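Local structure of protein bvu-3222 (Bacteroides vulgatus ATCC 8482, 3FYF) at residues Q78-T83 and G99-G104; T83-F88 and N156-N161; G104-I109 and Y121-N126; T142-V147 and N161-P166. The protein is of unknown function, but belongs to the DUF4251 family and is probably exported to the periplasm. One frame throughout, in Å; residues are numbered along the deposited sequence.

Interaction 1 of 4, residues Q78-T83 and G99-G104; sequences QGIIQT and GVTVQG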
loop_
_atom_site.group_PDB
_atom_site.type_symbol
_atom_site.label_atom_id
_atom_site.label_comp_id
_atom_site.label_asym_id
_atom_site.label_seq_id
_atom_site.Cartn_x
_atom_site.Cartn_y
_atom_site.Cartn_z
ATOM N N GLN B 78 25.964 0.297 -8.637
ATOM C CA GLN B 78 25.423 1.654 -8.672
ATOM C C GLN B 78 23.927 1.642 -8.364
ATOM O O GLN B 78 23.216 0.714 -8.746
ATOM C CB GLN B 78 25.678 2.287 -10.044
ATOM C CG GLN B 78 27.155 2.537 -10.358
ATOM C CD GLN B 78 27.647 3.870 -9.825
ATOM O OE1 GLN B 78 27.328 4.927 -10.372
ATOM N NE2 GLN B 78 28.437 3.827 -8.759
ATOM N N GLY B 79 23.453 2.675 -7.675
ATOM C CA GLY B 79 22.065 2.720 -7.238
ATOM C C GLY B 79 21.347 4.041 -7.407
ATOM O O GLY B 79 21.916 5.100 -7.148
ATOM N N ILE B 80 20.085 3.959 -7.830
ATOM C CA ILE B 80 19.227 5.125 -8.054
ATOM C C ILE B 80 18.019 5.139 -7.101
ATOM O O ILE B 80 17.328 4.135 -6.949
ATOM C CB ILE B 80 18.704 5.161 -9.524
ATOM C CG1 ILE B 80 19.858 5.015 -10.523
ATOM C CG2 ILE B 80 17.913 6.450 -9.800
ATOM C CD1 ILE B 80 19.432 4.601 -11.917
ATOM N N ILE B 81 17.784 6.282 -6.460
ATOM C CA ILE B 81 16.500 6.572 -5.831
ATOM C C ILE B 81 15.852 7.715 -6.606
ATOM O O ILE B 81 16.354 8.839 -6.604
ATOM C CB ILE B 81 16.642 6.963 -4.337
ATOM C CG1 ILE B 81 17.286 5.830 -3.532
ATOM C CG2 ILE B 81 15.284 7.354 -3.755
ATOM C CD1 ILE B 81 17.866 6.278 -2.208
ATOM N N GLN B 82 14.744 7.416 -7.279
ATOM C CA GLN B 82 13.984 8.425 -8.011
ATOM C C GLN B 82 12.571 8.571 -7.453
ATOM O O GLN B 82 11.842 7.584 -7.318
ATOM C CB GLN B 82 13.922 8.077 -9.501
ATOM C CG GLN B 82 13.243 9.136 -10.374
ATOM C CD GLN B 82 14.071 10.398 -10.515
ATOM O OE1 GLN B 82 15.180 10.365 -11.040
ATOM N NE2 GLN B 82 13.528 11.523 -10.057
ATOM N N THR B 83 12.196 9.805 -7.130
ATOM C CA THR B 83 10.822 10.122 -6.754
ATOM C C THR B 83 10.390 11.482 -7.321
ATOM O O THR B 83 11.230 12.328 -7.639
ATOM C CB THR B 83 10.594 10.020 -5.213
ATOM O OG1 THR B 83 9.191 9.938 -4.935
ATOM C CG2 THR B 83 11.212 11.189 -4.452
ATOM N N GLY B 99 11.374 15.933 -8.510
ATOM C CA GLY B 99 11.670 15.771 -7.089
ATOM C C GLY B 99 13.151 15.676 -6.781
ATOM O O GLY B 99 13.852 16.689 -6.744
ATOM N N VAL B 100 13.620 14.454 -6.545
ATOM C CA VAL B 100 15.039 14.191 -6.300
ATOM C C VAL B 100 15.523 12.931 -6.999
ATOM O O VAL B 100 14.771 11.967 -7.165
ATOM C CB VAL B 100 15.380 14.075 -4.790
ATOM C CG1 VAL B 100 15.789 15.430 -4.214
ATOM C CG2 VAL B 100 14.231 13.449 -4.012
ATOM N N THR B 101 16.790 12.960 -7.404
ATOM C CA THR B 101 17.467 11.805 -7.968
ATOM C C THR B 101 18.720 11.543 -7.143
ATOM O O THR B 101 19.744 12.208 -7.319
ATOM C CB THR B 101 17.840 12.020 -9.453
ATOM O OG1 THR B 101 16.683 12.441 -10.185
ATOM C CG2 THR B 101 18.383 10.732 -10.067
ATOM N N VAL B 102 18.615 10.590 -6.223
ATOM C CA VAL B 102 19.750 10.152 -5.424
ATOM C C VAL B 102 20.442 9.030 -6.193
ATOM O O VAL B 102 20.036 7.872 -6.116
ATOM C CB VAL B 102 19.318 9.665 -4.009
ATOM C CG1 VAL B 102 20.526 9.489 -3.099
ATOM C CG2 VAL B 102 18.322 10.628 -3.379
ATOM N N GLN B 103 21.471 9.392 -6.957
ATOM C CA GLN B 103 22.247 8.431 -7.743
ATOM C C GLN B 103 23.665 8.327 -7.187
ATOM O O GLN B 103 24.207 9.312 -6.685
ATOM C CB GLN B 103 22.254 8.817 -9.231
ATOM C CG GLN B 103 22.906 10.172 -9.547
ATOM C CD GLN B 103 22.257 10.903 -10.712
ATOM O OE1 GLN B 103 22.024 12.111 -10.639
ATOM N NE2 GLN B 103 21.962 10.176 -11.788
ATOM N N GLY B 104 24.252 7.134 -7.258
ATOM C CA GLY B 104 25.602 6.921 -6.733
ATOM C C GLY B 104 25.973 5.495 -6.370
ATOM O O GLY B 104 25.312 4.544 -6.789
#

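Interaction 2 of 4, residues T83-F88 and N156-N161; sequences TAFTNF and NTLTMN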
loop_
_atom_site.group_PDB
_atom_site.type_symbol
_atom_site.label_atom_id
_atom_site.label_comp_id
_atom_site.label_asym_id
_atom_site.label_seq_id
_atom_site.Cartn_x
_atom_site.Cartn_y
_atom_site.Cartn_z
ATOM N N THR B 83 12.196 9.805 -7.130
ATOM C CA THR B 83 10.822 10.122 -6.754
ATOM C C THR B 83 10.390 11.482 -7.321
ATOM O O THR B 83 11.230 12.328 -7.639
ATOM C CB THR B 83 10.594 10.020 -5.213
ATOM O OG1 THR B 83 9.191 9.938 -4.935
ATOM C CG2 THR B 83 11.212 11.189 -4.452
ATOM N N ALA B 84 9.081 11.672 -7.453
ATOM C CA ALA B 84 8.522 12.897 -8.030
ATOM C C ALA B 84 8.273 14.001 -6.995
ATOM O O ALA B 84 7.744 15.067 -7.330
ATOM C CB ALA B 84 7.235 12.576 -8.797
ATOM N N PHE B 85 8.653 13.740 -5.749
ATOM C CA PHE B 85 8.541 14.735 -4.689
ATOM C C PHE B 85 9.909 15.281 -4.298
ATOM O O PHE B 85 10.941 14.708 -4.648
ATOM C CB PHE B 85 7.844 14.137 -3.465
ATOM C CG PHE B 85 6.655 13.283 -3.801
ATOM C CD1 PHE B 85 5.421 13.859 -4.056
ATOM C CD2 PHE B 85 6.770 11.904 -3.862
ATOM C CE1 PHE B 85 4.326 13.077 -4.365
ATOM C CE2 PHE B 85 5.677 11.116 -4.171
ATOM C CZ PHE B 85 4.453 11.704 -4.423
ATOM N N THR B 86 9.911 16.393 -3.571
ATOM C CA THR B 86 11.005 17.355 -3.644
ATOM C C THR B 86 12.040 17.096 -2.554
ATOM O O THR B 86 13.163 16.680 -2.837
ATOM C CB THR B 86 10.494 18.803 -3.519
ATOM O OG1 THR B 86 9.475 19.039 -4.499
ATOM C CG2 THR B 86 11.632 19.789 -3.729
ATOM N N ASN B 87 11.654 17.345 -1.307
ATOM C CA ASN B 87 12.363 16.790 -0.160
ATOM C C ASN B 87 11.563 15.695 0.538
ATOM O O ASN B 87 11.259 15.796 1.727
ATOM C CB ASN B 87 12.719 17.896 0.836
ATOM C CG ASN B 87 14.214 18.028 1.049
ATOM O OD1 ASN B 87 15.009 17.719 0.161
ATOM N ND2 ASN B 87 14.605 18.490 2.230
ATOM N N PHE B 88 11.225 14.648 -0.209
ATOM C CA PHE B 88 10.411 13.561 0.319
ATOM C C PHE B 88 9.206 14.097 1.086
ATOM O O PHE B 88 8.815 13.544 2.114
ATOM C CB PHE B 88 11.248 12.654 1.224
ATOM C CG PHE B 88 12.548 12.219 0.610
ATOM C CD1 PHE B 88 12.615 11.068 -0.158
ATOM C CD2 PHE B 88 13.702 12.961 0.799
ATOM C CE1 PHE B 88 13.810 10.665 -0.724
ATOM C CE2 PHE B 88 14.899 12.562 0.235
ATOM C CZ PHE B 88 14.953 11.413 -0.528
ATOM N N ASN B 156 13.600 8.256 8.861
ATOM C CA ASN B 156 12.756 7.664 7.824
ATOM C C ASN B 156 11.708 8.666 7.366
ATOM O O ASN B 156 10.941 9.198 8.173
ATOM C CB ASN B 156 12.082 6.393 8.327
ATOM C CG ASN B 156 13.025 5.205 8.357
ATOM O OD1 ASN B 156 14.019 5.159 7.622
ATOM N ND2 ASN B 156 12.703 4.220 9.188
ATOM N N THR B 157 11.707 8.933 6.068
ATOM C CA THR B 157 10.922 10.021 5.515
ATOM C C THR B 157 9.968 9.533 4.425
ATOM O O THR B 157 8.851 10.033 4.320
ATOM C CB THR B 157 11.844 11.136 4.956
ATOM O OG1 THR B 157 12.993 11.271 5.798
ATOM C CG2 THR B 157 11.114 12.473 4.905
ATOM N N LEU B 158 10.401 8.555 3.633
ATOM C CA LEU B 158 9.622 8.114 2.477
ATOM C C LEU B 158 9.643 6.597 2.292
ATOM O O LEU B 158 10.700 5.977 2.284
ATOM C CB LEU B 158 10.119 8.826 1.205
ATOM C CG LEU B 158 9.302 8.697 -0.086
ATOM C CD1 LEU B 158 9.201 10.022 -0.822
ATOM C CD2 LEU B 158 9.868 7.624 -0.991
ATOM N N THR B 159 8.462 6.012 2.119
ATOM C CA THR B 159 8.345 4.585 1.857
ATOM C C THR B 159 7.679 4.365 0.493
ATOM O O THR B 159 6.669 4.987 0.205
ATOM C CB THR B 159 7.537 3.884 2.972
ATOM O OG1 THR B 159 8.165 4.115 4.241
ATOM C CG2 THR B 159 7.454 2.386 2.734
ATOM N N MET B 160 8.263 3.499 -0.337
ATOM C CA MET B 160 7.670 3.082 -1.613
ATOM C C MET B 160 7.208 1.640 -1.514
ATOM O O MET B 160 7.997 0.756 -1.169
ATOM C CB MET B 160 8.691 3.160 -2.754
ATOM C CG MET B 160 9.211 4.546 -3.072
ATOM S SD MET B 160 10.150 4.630 -4.621
ATOM C CE MET B 160 10.362 6.378 -4.640
ATOM N N ASN B 161 5.936 1.406 -1.834
ATOM C CA ASN B 161 5.371 0.061 -1.845
ATOM C C ASN B 161 5.085 -0.348 -3.264
ATOM O O ASN B 161 4.411 0.370 -3.985
ATOM C CB ASN B 161 4.080 0.008 -1.023
ATOM C CG ASN B 161 4.312 0.365 0.432
ATOM O OD1 ASN B 161 5.104 -0.282 1.116
ATOM N ND2 ASN B 161 3.629 1.399 0.909
#

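Interaction 3 of 4, residues G104-I109 and Y121-N126; sequences GNVNGI and YNYGIN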
loop_
_atom_site.group_PDB
_atom_site.type_symbol
_atom_site.label_atom_id
_atom_site.label_comp_id
_atom_site.label_asym_id
_atom_site.label_seq_id
_atom_site.Cartn_x
_atom_site.Cartn_y
_atom_site.Cartn_z
ATOM N N GLY B 104 24.252 7.134 -7.258
ATOM C CA GLY B 104 25.602 6.921 -6.733
ATOM C C GLY B 104 25.973 5.495 -6.370
ATOM O O GLY B 104 25.312 4.544 -6.789
ATOM N N ASN B 105 27.043 5.362 -5.587
ATOM C CA ASN B 105 27.600 4.060 -5.216
ATOM C C ASN B 105 26.798 3.355 -4.126
ATOM O O ASN B 105 26.366 3.988 -3.160
ATOM C CB ASN B 105 29.052 4.215 -4.745
ATOM C CG ASN B 105 29.989 4.664 -5.852
ATOM O OD1 ASN B 105 30.302 3.901 -6.767
ATOM N ND2 ASN B 105 30.463 5.903 -5.761
ATOM N N VAL B 106 26.620 2.044 -4.284
ATOM C CA VAL B 106 25.947 1.211 -3.281
ATOM C C VAL B 106 26.968 0.554 -2.344
ATOM O O VAL B 106 27.864 -0.162 -2.793
ATOM C CB VAL B 106 25.059 0.114 -3.932
ATOM C CG1 VAL B 106 24.334 -0.683 -2.876
ATOM C CG2 VAL B 106 24.049 0.728 -4.859
ATOM N N ASN B 107 26.813 0.807 -1.046
ATOM C CA ASN B 107 27.687 0.246 -0.019
ATOM C C ASN B 107 26.904 -0.290 1.179
ATOM O O ASN B 107 25.740 0.067 1.372
ATOM C CB ASN B 107 28.708 1.297 0.437
ATOM C CG ASN B 107 28.054 2.583 0.911
ATOM O OD1 ASN B 107 27.656 2.704 2.071
ATOM N ND2 ASN B 107 27.951 3.556 0.012
ATOM N N GLY B 108 27.548 -1.150 1.970
ATOM C CA GLY B 108 26.970 -1.687 3.201
ATOM C C GLY B 108 25.788 -2.623 3.004
ATOM O O GLY B 108 24.819 -2.575 3.765
ATOM N N ILE B 109 25.876 -3.475 1.986
ATOM C CA ILE B 109 24.802 -4.403 1.631
ATOM C C ILE B 109 24.723 -5.594 2.589
ATOM O O ILE B 109 25.687 -6.349 2.730
ATOM C CB ILE B 109 24.963 -4.936 0.180
ATOM C CG1 ILE B 109 24.993 -3.782 -0.827
ATOM C CG2 ILE B 109 23.846 -5.937 -0.164
ATOM C CD1 ILE B 109 25.458 -4.192 -2.227
ATOM N N TYR B 121 16.596 -6.574 3.087
ATOM C CA TYR B 121 17.729 -6.125 2.281
ATOM C C TYR B 121 18.020 -4.657 2.586
ATOM O O TYR B 121 17.201 -3.773 2.285
ATOM C CB TYR B 121 17.391 -6.311 0.800
ATOM C CG TYR B 121 18.545 -6.159 -0.168
ATOM C CD1 TYR B 121 18.864 -4.918 -0.715
ATOM C CD2 TYR B 121 19.291 -7.267 -0.572
ATOM C CE1 TYR B 121 19.908 -4.780 -1.620
ATOM C CE2 TYR B 121 20.341 -7.136 -1.478
ATOM C CZ TYR B 121 20.640 -5.891 -1.999
ATOM O OH TYR B 121 21.673 -5.741 -2.894
ATOM N N ASN B 122 19.181 -4.403 3.194
ATOM C CA ASN B 122 19.575 -3.056 3.614
ATOM C C ASN B 122 20.844 -2.602 2.892
ATOM O O ASN B 122 21.711 -3.425 2.603
ATOM C CB ASN B 122 19.808 -3.004 5.133
ATOM C CG ASN B 122 18.527 -3.177 5.956
ATOM O OD1 ASN B 122 18.583 -3.309 7.174
ATOM N ND2 ASN B 122 17.383 -3.162 5.303
ATOM N N TYR B 123 20.943 -1.299 2.613
ATOM C CA TYR B 123 22.129 -0.702 1.975
ATOM C C TYR B 123 22.156 0.829 2.047
ATOM O O TYR B 123 21.158 1.472 2.378
ATOM C CB TYR B 123 22.284 -1.162 0.512
ATOM C CG TYR B 123 21.154 -0.762 -0.418
ATOM C CD1 TYR B 123 20.004 -1.541 -0.520
ATOM C CD2 TYR B 123 21.241 0.384 -1.208
ATOM C CE1 TYR B 123 18.969 -1.196 -1.375
ATOM C CE2 TYR B 123 20.211 0.739 -2.066
ATOM C CZ TYR B 123 19.076 -0.059 -2.144
ATOM O OH TYR B 123 18.044 0.282 -2.986
ATOM N N GLY B 124 23.316 1.397 1.734
ATOM C CA GLY B 124 23.491 2.844 1.653
ATOM C C GLY B 124 23.742 3.291 0.224
ATOM O O GLY B 124 24.182 2.504 -0.619
ATOM N N ILE B 125 23.431 4.556 -0.048
ATOM C CA ILE B 125 23.685 5.186 -1.340
ATOM C C ILE B 125 24.508 6.447 -1.095
ATOM O O ILE B 125 24.112 7.305 -0.303
ATOM C CB ILE B 125 22.364 5.582 -2.072
ATOM C CG1 ILE B 125 21.491 4.359 -2.366
ATOM C CG2 ILE B 125 22.656 6.349 -3.370
ATOM C CD1 ILE B 125 21.874 3.602 -3.622
ATOM N N ASN B 126 25.656 6.551 -1.761
ATOM C CA ASN B 126 26.493 7.746 -1.657
ATOM C C ASN B 126 26.340 8.647 -2.878
ATOM O O ASN B 126 26.878 8.362 -3.949
ATOM C CB ASN B 126 27.960 7.375 -1.420
ATOM C CG ASN B 126 28.297 7.217 0.056
ATOM O OD1 ASN B 126 29.361 7.647 0.503
ATOM N ND2 ASN B 126 27.392 6.603 0.818
#

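Interaction 4 of 4, residues T142-V147 and N161-P166; sequences TNQASV and NGYLVP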
loop_
_atom_site.group_PDB
_atom_site.type_symbol
_atom_site.label_atom_id
_atom_site.label_comp_id
_atom_site.label_asym_id
_atom_site.label_seq_id
_atom_site.Cartn_x
_atom_site.Cartn_y
_atom_site.Cartn_z
ATOM N N THR B 142 6.179 -13.880 -2.721
ATOM C CA THR B 142 5.687 -12.825 -3.621
ATOM C C THR B 142 6.871 -11.986 -4.117
ATOM O O THR B 142 7.989 -12.153 -3.630
ATOM C CB THR B 142 4.727 -11.823 -2.909
ATOM O OG1 THR B 142 5.478 -11.026 -1.995
ATOM C CG2 THR B 142 3.577 -12.507 -2.164
ATOM N N ASN B 143 6.625 -11.078 -5.068
ATOM C CA ASN B 143 7.585 -9.995 -5.358
ATOM C C ASN B 143 7.131 -8.626 -4.834
ATOM O O ASN B 143 7.596 -7.578 -5.278
ATOM C CB ASN B 143 8.011 -9.944 -6.842
ATOM C CG ASN B 143 6.937 -9.365 -7.781
ATOM O OD1 ASN B 143 7.267 -8.845 -8.845
ATOM N ND2 ASN B 143 5.669 -9.480 -7.409
ATOM N N GLN B 144 6.223 -8.661 -3.867
ATOM C CA GLN B 144 5.688 -7.452 -3.266
ATOM C C GLN B 144 6.644 -6.976 -2.182
ATOM O O GLN B 144 7.028 -7.733 -1.288
ATOM C CB GLN B 144 4.288 -7.719 -2.720
ATOM C CG GLN B 144 3.304 -8.074 -3.822
ATOM C CD GLN B 144 2.013 -8.649 -3.300
ATOM O OE1 GLN B 144 1.595 -8.357 -2.177
ATOM N NE2 GLN B 144 1.362 -9.470 -4.120
ATOM N N ALA B 145 7.069 -5.727 -2.290
ATOM C CA ALA B 145 8.100 -5.239 -1.389
ATOM C C ALA B 145 7.905 -3.785 -1.019
ATOM O O ALA B 145 7.317 -3.016 -1.779
ATOM C CB ALA B 145 9.490 -5.469 -1.989
ATOM N N SER B 146 8.411 -3.438 0.165
ATOM C CA SER B 146 8.352 -2.097 0.718
ATOM C C SER B 146 9.769 -1.545 0.896
ATOM O O SER B 146 10.631 -2.206 1.479
ATOM C CB SER B 146 7.675 -2.148 2.081
ATOM O OG SER B 146 7.250 -0.857 2.466
ATOM N N VAL B 147 10.001 -0.330 0.415
ATOM C CA VAL B 147 11.327 0.302 0.483
ATOM C C VAL B 147 11.250 1.567 1.317
ATOM O O VAL B 147 10.576 2.506 0.922
ATOM C CB VAL B 147 11.836 0.718 -0.918
ATOM C CG1 VAL B 147 13.240 1.264 -0.831
ATOM C CG2 VAL B 147 11.821 -0.439 -1.855
ATOM N N ASN B 161 5.936 1.406 -1.834
ATOM C CA ASN B 161 5.371 0.061 -1.845
ATOM C C ASN B 161 5.085 -0.348 -3.264
ATOM O O ASN B 161 4.411 0.370 -3.985
ATOM C CB ASN B 161 4.080 0.008 -1.023
ATOM C CG ASN B 161 4.312 0.365 0.432
ATOM O OD1 ASN B 161 5.104 -0.282 1.116
ATOM N ND2 ASN B 161 3.629 1.399 0.909
ATOM N N GLY B 162 5.590 -1.507 -3.665
ATOM C CA GLY B 162 5.413 -1.946 -5.041
ATOM C C GLY B 162 5.968 -3.320 -5.317
ATOM O O GLY B 162 5.940 -4.193 -4.453
ATOM N N TYR B 163 6.483 -3.492 -6.531
ATOM C CA TYR B 163 6.903 -4.793 -7.043
ATOM C C TYR B 163 8.402 -4.807 -7.305
ATOM O O TYR B 163 8.927 -3.923 -7.978
ATOM C CB TYR B 163 6.113 -5.144 -8.321
ATOM C CG TYR B 163 4.616 -5.225 -8.090
ATOM C CD1 TYR B 163 4.022 -6.409 -7.655
ATOM C CD2 TYR B 163 3.797 -4.107 -8.271
ATOM C CE1 TYR B 163 2.645 -6.479 -7.410
ATOM C CE2 TYR B 163 2.425 -4.166 -8.026
ATOM C CZ TYR B 163 1.856 -5.352 -7.610
ATOM O OH TYR B 163 0.500 -5.411 -7.383
ATOM N N LEU B 164 9.081 -5.808 -6.749
ATOM C CA LEU B 164 10.525 -5.971 -6.908
ATOM C C LEU B 164 10.843 -6.916 -8.075
ATOM O O LEU B 164 10.565 -8.116 -8.004
ATOM C CB LEU B 164 11.126 -6.510 -5.606
ATOM C CG LEU B 164 12.638 -6.435 -5.397
ATOM C CD1 LEU B 164 13.125 -4.991 -5.414
ATOM C CD2 LEU B 164 12.982 -7.090 -4.082
ATOM N N VAL B 165 11.425 -6.369 -9.142
ATOM C CA VAL B 165 11.692 -7.137 -10.374
ATOM C C VAL B 165 13.181 -7.131 -10.729
ATOM O O VAL B 165 13.915 -6.236 -10.281
ATOM C CB VAL B 165 10.845 -6.632 -11.600
ATOM C CG1 VAL B 165 9.370 -6.962 -11.422
ATOM C CG2 VAL B 165 11.054 -5.146 -11.858
ATOM N N PRO B 166 13.646 -8.143 -11.504
ATOM C CA PRO B 166 15.011 -8.047 -12.022
ATOM C C PRO B 166 15.160 -6.863 -12.956
ATOM O O PRO B 166 14.230 -6.547 -13.703
ATOM C CB PRO B 166 15.193 -9.359 -12.798
ATOM C CG PRO B 166 14.189 -10.282 -12.229
ATOM C CD PRO B 166 13.013 -9.415 -11.906
#

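Interaction 1 of 4, residues Q78-T83 and G99-G104
Ile81 and Val102 form the central hydrogen-bonded pair of an antiparallel strand pairing in which 78-83 and 100-104 run at 176° to each other. Ile81 N donates to Val102 O at 2.8 Å, and Val102 N returns a bond of 2.9 Å to Ile81 O. Their side chains lie side by side and point the same way, CB of Ile81 3.8 Å from CB of Val102. Gly79 N continues the ladder with a bond of 2.8 Å to Gly104 O. At the other end the ladder slackens: the bond from Thr83 N to Val100 O is weak at 3.4 Å, although Thr83 CG2 still packs on Val100 CG2. The backbone angles of Gly104 leave no room for a CB beside the Gln103 carbonyl oxygen, so a glycine fits here.

Gln82 has CG anti to its backbone N, chi1 -175°, and the bend at chi2 carries CD across the strand gap toward Thr101. There OE1 accepts a bond of 2.7 Å from Thr101 OG1, with a C=O...donor angle of 110°.

The second shell differs between the two faces. Ile80 and Gln82 touch Tyr71 of strand 71-75, whose backbone bonds to Gln82. On the opposite face Ile125 packs against both Ile81 and Val102, and Ala132 and Val134 against Ile81, while the Thr83 hydroxyl OG1 is hydrogen-bonded to Asn70 OD1.

Interaction 2 of 4, residues T83-F88 and N156-N161
Phe88 and Leu158 mark the closest backbone approach, with CA atoms 5.9 Å apart, and the chains then diverge until the CA atoms of Thr83 and Met160 stand 9.3 Å apart, so the loop after strand 78-83 meets strand 158-166 through side chains. On the strand side, the backbones of Thr157 and Leu158 both pair with Ile149 in a classic beta bulge, and their side chains are directed at the loop.

Leu158 carries most of the packing. Its CG is anti to the backbone N, chi1 -170°, and the side chain crosses that of Phe88 at about a right angle. CD1 of Leu158 lies in the ring plane at the edge of Phe88, 3.6 Å from Phe88 CD1. The same methyl is 4.3 Å from Phe85 CD2 and meets Thr83 tip to tip, 4.1 Å from OG1. Beside it, Thr157 CG2 packs on Phe88 CB at 3.7 Å. Met160, extended beyond CG, brings its CE within 3.7 Å of Thr83 CB. The contact is made by van der Waals packing, and the hydroxyls find partners outside it: Thr83 OG1 is bonded to Asn70, Thr157 OG1 to the carbonyl of Gly155.

Several strands enclose the cluster. Val55 and Phe57 of strand 54-57 touch Leu158, and Phe57 also meets the Phe85 ring edge-to-face. Pro151 of strand 144-151 lies against Phe88 and Thr157, Val100 of strand 100-113 against Phe88, and Leu50 and Ala52 of strand 48-52 against Met160.

Interaction 3 of 4, residues G104-I109 and Y121-N126
Val106 touches both Tyr123 and Ile125 on the packed face of the beta hairpin formed by strands 100-113 and 119-126. With CG1 anti to its backbone N (chi1 -177°), it places that methyl 3.7 Å from Tyr123 CD2, while its CG2 lies 3.8 Å from Ile125 CD1. That Ile125 methyl also lies in plane at the edge of the Tyr123 ring, so the three groups pack on one another. The buried Tyr121 ring in turn has Tyr123 CE1 in plane at its edge.

The backbone ladder is firm where Gly124 N donates to Asn107 O at 2.8 Å, with Asn107 N bonding to Gly124 O in return. It frays near Asn126, where Asn126 N holds Asn105 O at 3.0 Å but the reverse bond, Asn105 N to Asn126 O, is weak at 3.4 Å. The face carrying Asn105, Asn107 and Asn126 is polar and exposed to solvent; there Asn107 OD1 lies 4.2 Å from Gly124 CA. The other end is exposed at Ile109, whose CG2 rests 3.5 Å from Tyr121 OH, the two side chains crossing at a slant. An alanine in place of Tyr121 would probably leave Ile109 CG2 without this contact and Phe48 without its edge-to-face ring partner, opening a gap where the ring had been.

Strand 132-138 flanks the hairpin, with Val134 touching Tyr123 and Ile125, and Ile136 touching both tyrosines. Strand 71-75 contributes Val74 against Val106 and Tyr123.

Interaction 4 of 4, residues T142-V147 and N161-P166
Asn143 and Leu164 open the backbone bonding between 142-147 and 161-166: Leu164 N donates to Asn143 O at 2.7 Å, nearly straight at 175°. Ala145 and Gly162 form a hydrogen-bonded pair, Ala145 N to Gly162 O at 2.9 Å and Gly162 N to Ala145 O at 3.0 Å. The short strand axes nevertheless lie 112° apart, evidence of strong twist and bending. Before the strand, Thr142 OG1 accepts from Gln144 N in an ST turn.

Among polar side chains, Ser146 OG donates to Asn161 OD1 at 2.6 Å, a short bond reached with OG anti to the serine backbone N (chi1 -163°). The other end of this buried amide is satisfied too, ND2 bonding to OD1 of Asn54. An alanine in place of Asn161 would probably leave the Ser146 hydroxyl without its acceptor and Asn54 OD1 without this donor, inside a buried contact.

Van der Waals contacts, some with the Tyr163 ring, complete the set. Asn143 ND2 lies at the edge of that ring, in its plane and 3.5 Å from Tyr163 CD1. Gln144 runs alongside, its CG 4.0 Å from Tyr163 CE1. Ala145, on the other face of the sheet from Gln144, meets Leu164 CB with its CB at 4.1 Å. Leu50 of strand 48-52 touches Ala145, while Phe48 of the same strand and Leu43 of helix 27-44 touch Leu164.

Phe64 of the second subunit stacks on Tyr163 and gives its backbone N to Gln144 OE1. The arrangement is that of a twisted antiparallel beta hairpin, strands 144-151 and 158-166, with one face at the subunit interface.

How the interactions relate
Interactions 1, 3 and 4 are pairings within one curled antiparallel sheet, and interaction 2 packs a loop on it. Interactions 1 and 3 are successive pairings along strand 100-113; they share Gly104, their centres are 12 Å apart, and Val106 CG2 comes within 3.5 Å of Gly79 N. Interactions 1 and 2 share Thr83 and lie 11 Å apart between centres, Met160 CE reaching 3.3 Å from Gln82 O. Interaction 2 meets interaction 4 on strand 158-166 through Asn161, where Met160 O and Val147 N, 2.8 Å apart, probably form a hydrogen bond. Interactions 3 and 4 do not touch, their nearest atoms being about 5 Å apart. Of the four, interaction 4 lies nearest the chain centre, about 2 Å from it.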